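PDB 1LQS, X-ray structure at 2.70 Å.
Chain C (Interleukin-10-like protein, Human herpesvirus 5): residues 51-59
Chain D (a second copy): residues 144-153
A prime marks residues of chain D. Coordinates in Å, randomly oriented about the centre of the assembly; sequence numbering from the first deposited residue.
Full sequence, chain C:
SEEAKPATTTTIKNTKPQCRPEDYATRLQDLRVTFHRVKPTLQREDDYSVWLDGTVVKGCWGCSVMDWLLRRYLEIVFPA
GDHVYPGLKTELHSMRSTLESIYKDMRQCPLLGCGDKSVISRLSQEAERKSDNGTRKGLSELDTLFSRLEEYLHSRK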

# COMPACT_ATOMS: atom_id res chain seq x y z
N TRP C 51 -16.64 15.42 9.52
CA TRP C 51 -16.25 14.27 10.32
C TRP C 51 -15.50 13.36 9.34
O TRP C 51 -14.30 13.12 9.50
N LEU C 52 -16.20 12.89 8.31
CA LEU C 52 -15.57 12.05 7.30
C LEU C 52 -14.89 12.91 6.22
O LEU C 52 -15.50 13.18 5.18
N ASP C 53 -13.65 13.35 6.44
CA ASP C 53 -12.99 14.15 5.42
C ASP C 53 -12.60 13.33 4.18
O ASP C 53 -13.07 12.20 4.02
N GLY C 54 -11.74 13.87 3.33
CA GLY C 54 -11.36 13.17 2.11
C GLY C 54 -10.27 12.11 2.08
O GLY C 54 -9.88 11.66 1.01
N THR C 55 -9.75 11.68 3.22
CA THR C 55 -8.71 10.65 3.21
C THR C 55 -9.14 9.53 4.12
O THR C 55 -8.68 8.41 3.99
N VAL C 56 -10.04 9.87 5.03
CA VAL C 56 -10.60 8.97 6.02
C VAL C 56 -10.54 7.49 5.66
O VAL C 56 -10.24 6.65 6.51
N VAL C 57 -10.82 7.18 4.40
CA VAL C 57 -10.84 5.80 3.95
C VAL C 57 -9.74 5.49 2.92
O VAL C 57 -9.71 4.41 2.33
N LYS C 58 -8.83 6.45 2.74
CA LYS C 58 -7.69 6.32 1.83
C LYS C 58 -6.44 5.93 2.62
O LYS C 58 -6.45 5.84 3.85
N GLY C 59 -5.34 5.70 1.91
CA GLY C 59 -4.12 5.31 2.59
C GLY C 59 -4.12 3.81 2.82
O GLY C 59 -5.17 3.17 2.69
N THR D 144 -21.75 11.89 2.18
CA THR D 144 -20.29 11.78 2.19
C THR D 144 -19.86 10.32 2.31
O THR D 144 -18.95 9.87 1.61
N LEU D 145 -20.51 9.57 3.20
CA LEU D 145 -20.18 8.16 3.39
C LEU D 145 -20.31 7.40 2.06
O LEU D 145 -19.40 6.70 1.63
N PHE D 146 -21.46 7.54 1.42
CA PHE D 146 -21.71 6.87 0.16
C PHE D 146 -20.66 7.22 -0.90
O PHE D 146 -20.30 6.39 -1.72
N SER D 147 -20.17 8.46 -0.90
CA SER D 147 -19.15 8.80 -1.87
C SER D 147 -17.83 8.13 -1.49
O SER D 147 -17.12 7.63 -2.35
N ARG D 148 -17.51 8.10 -0.20
CA ARG D 148 -16.27 7.48 0.23
C ARG D 148 -16.31 6.01 -0.10
O ARG D 148 -15.32 5.42 -0.51
N LEU D 149 -17.48 5.42 0.10
CA LEU D 149 -17.66 4.01 -0.18
C LEU D 149 -17.44 3.75 -1.66
O LEU D 149 -16.64 2.88 -2.04
N GLU D 150 -18.14 4.50 -2.51
CA GLU D 150 -18.01 4.31 -3.95
C GLU D 150 -16.57 4.54 -4.38
O GLU D 150 -16.04 3.78 -5.17
N GLU D 151 -15.94 5.58 -3.86
CA GLU D 151 -14.54 5.85 -4.21
C GLU D 151 -13.62 4.72 -3.70
O GLU D 151 -12.66 4.32 -4.36
N TYR D 152 -13.95 4.21 -2.52
CA TYR D 152 -13.21 3.13 -1.91
C TYR D 152 -13.27 1.88 -2.77
O TYR D 152 -12.27 1.18 -2.90
N LEU D 153 -14.43 1.58 -3.35
CA LEU D 153 -14.57 0.39 -4.18
C LEU D 153 -13.76 0.47 -5.48
O LEU D 153 -13.20 -0.52 -5.92

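An irregular loop of chain C lies against one side of a helix of chain D in a mixed contact, with an arginine-to-carbonyl hydrogen bond at its centre, apolar contacts before and after it along the helix, and a salt bridge near the Lys58 end. Thr144′, Arg148′ and Glu151′ point toward the loop, while Leu145′ and Tyr152′ leave the helix sideways yet still reach it; Arg148′ lies three or four residues from each of the others, as the helical repeat requires for one side of a helix.

Arg148′ gives up the most area to the partner. With chi1 and chi2 both m and chi3 t, its long side chain carries the guanidinium to the loop backbone, where Arg148′ NE donates to Asp53 O at 2.7 Å. Arginine suits this place because its NE-H can meet a carbonyl in the guanidinium plane; Val56 CG1 also sits at that edge, 4.1 Å from Arg148′ NE. The Asp53 side chain turns away from the helix and serves its own loop instead: its OD1 accepts from Thr55 N (3.1 Å), Thr55 OG1 (3.2 Å) and Val56 N (3.3 Å), bracing the first two residues of the type I turn from Thr55 to Lys58.

Leu52 (m, t) points toward the helix, and its CD1 packs 4.0 Å from Leu145′ CB, while its CB lies 4.0 Å from Thr144′ CG2, so the threonine offers its methyl to this apolar patch. Farther along, Val57, whose chi1 of 132° falls between wells, places CG1 3.3 Å from Tyr152′ CD1, a tight approach to the ring, and 4.0 Å from Arg148′ O. A compact branched side chain fits this close approach to the helix backbone.

Lys58 starts sideways, but its extended m, t, t, t chain brings NZ to 3.6 Å from Glu151′ OE2, forming a salt bridge. Glu151′, itself extended (t, t), reaches out to meet it.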

# COMPACT_ATOMS: atom_id res chain seq x y z
CB TRP C 51 -17.51 13.58 10.86
CG TRP C 51 -17.28 12.39 11.72
CD1 TRP C 51 -16.35 12.27 12.70
CD2 TRP C 51 -18.05 11.17 11.74
NE1 TRP C 51 -16.50 11.06 13.34
CE2 TRP C 51 -17.54 10.37 12.77
CE3 TRP C 51 -19.13 10.70 10.98
CZ2 TRP C 51 -18.06 9.10 13.08
CZ3 TRP C 51 -19.66 9.43 11.28
CH2 TRP C 51 -19.12 8.65 12.33
CB LEU C 52 -16.62 11.16 6.64
CG LEU C 52 -17.59 10.46 7.58
CD1 LEU C 52 -18.53 9.59 6.78
CD2 LEU C 52 -16.83 9.61 8.59
CB ASP C 53 -11.77 14.89 5.98
CG ASP C 53 -10.77 13.96 6.63
OD1 ASP C 53 -10.33 12.98 6.00
OD2 ASP C 53 -10.39 14.24 7.79
CB THR C 55 -7.37 11.20 3.71
OG1 THR C 55 -7.52 11.66 5.06
CG2 THR C 55 -6.91 12.35 2.80
CB VAL C 56 -12.08 9.35 6.29
CG1 VAL C 56 -12.95 8.88 5.14
CG2 VAL C 56 -12.55 8.78 7.62
CB VAL C 57 -12.29 5.48 3.45
CG1 VAL C 57 -12.29 4.80 2.09
CG2 VAL C 57 -13.00 4.61 4.49
CB LYS C 58 -7.41 7.64 1.10
CG LYS C 58 -8.43 8.00 0.04
CD LYS C 58 -8.03 9.23 -0.75
CE LYS C 58 -9.11 9.59 -1.76
NZ LYS C 58 -8.83 10.89 -2.42
CB THR D 144 -19.66 12.57 3.36
OG1 THR D 144 -20.11 13.92 3.33
CG2 THR D 144 -18.13 12.59 3.23
CB LEU D 145 -21.09 7.52 4.44
CG LEU D 145 -20.87 6.02 4.72
CD1 LEU D 145 -19.61 5.85 5.56
CD2 LEU D 145 -22.06 5.42 5.44
CB PHE D 146 -23.12 7.19 -0.35
CG PHE D 146 -24.21 6.88 0.64
CD1 PHE D 146 -24.06 5.85 1.56
CD2 PHE D 146 -25.39 7.62 0.64
CE1 PHE D 146 -25.05 5.54 2.48
CE2 PHE D 146 -26.40 7.32 1.56
CZ PHE D 146 -26.23 6.27 2.48
CB SER D 147 -18.95 10.31 -1.96
OG SER D 147 -20.09 10.93 -2.52
CB ARG D 148 -16.05 7.67 1.73
CG ARG D 148 -15.92 9.11 2.14
CD ARG D 148 -14.71 9.74 1.51
NE ARG D 148 -14.51 11.08 2.04
CZ ARG D 148 -14.97 12.19 1.49
NH1 ARG D 148 -15.65 12.15 0.35
NH2 ARG D 148 -14.75 13.35 2.09
CB LEU D 149 -19.07 3.56 0.23
CG LEU D 149 -19.38 2.08 0.05
CD1 LEU D 149 -18.47 1.28 0.96
CD2 LEU D 149 -20.83 1.81 0.38
CB GLU D 150 -18.92 5.25 -4.72
CG GLU D 150 -19.32 4.70 -6.08
CD GLU D 150 -19.49 5.77 -7.15
OE1 GLU D 150 -20.00 6.86 -6.83
OE2 GLU D 150 -19.14 5.49 -8.32
CB GLU D 151 -14.10 7.18 -3.60
CG GLU D 151 -12.63 7.44 -3.77
CD GLU D 151 -12.23 8.81 -3.31
OE1 GLU D 151 -12.47 9.12 -2.11
OE2 GLU D 151 -11.68 9.57 -4.14
CB TYR D 152 -13.80 2.84 -0.53
CG TYR D 152 -13.17 1.66 0.15
CD1 TYR D 152 -11.95 1.78 0.82
CD2 TYR D 152 -13.77 0.40 0.10
CE1 TYR D 152 -11.35 0.68 1.41
CE2 TYR D 152 -13.19 -0.70 0.69
CZ TYR D 152 -11.97 -0.55 1.34
OH TYR D 152 -11.38 -1.63 1.94
CB LEU D 153 -16.05 0.12 -4.49
CG LEU D 153 -16.92 -0.11 -3.25
CD1 LEU D 153 -18.38 -0.04 -3.65
CD2 LEU D 153 -16.61 -1.46 -2.61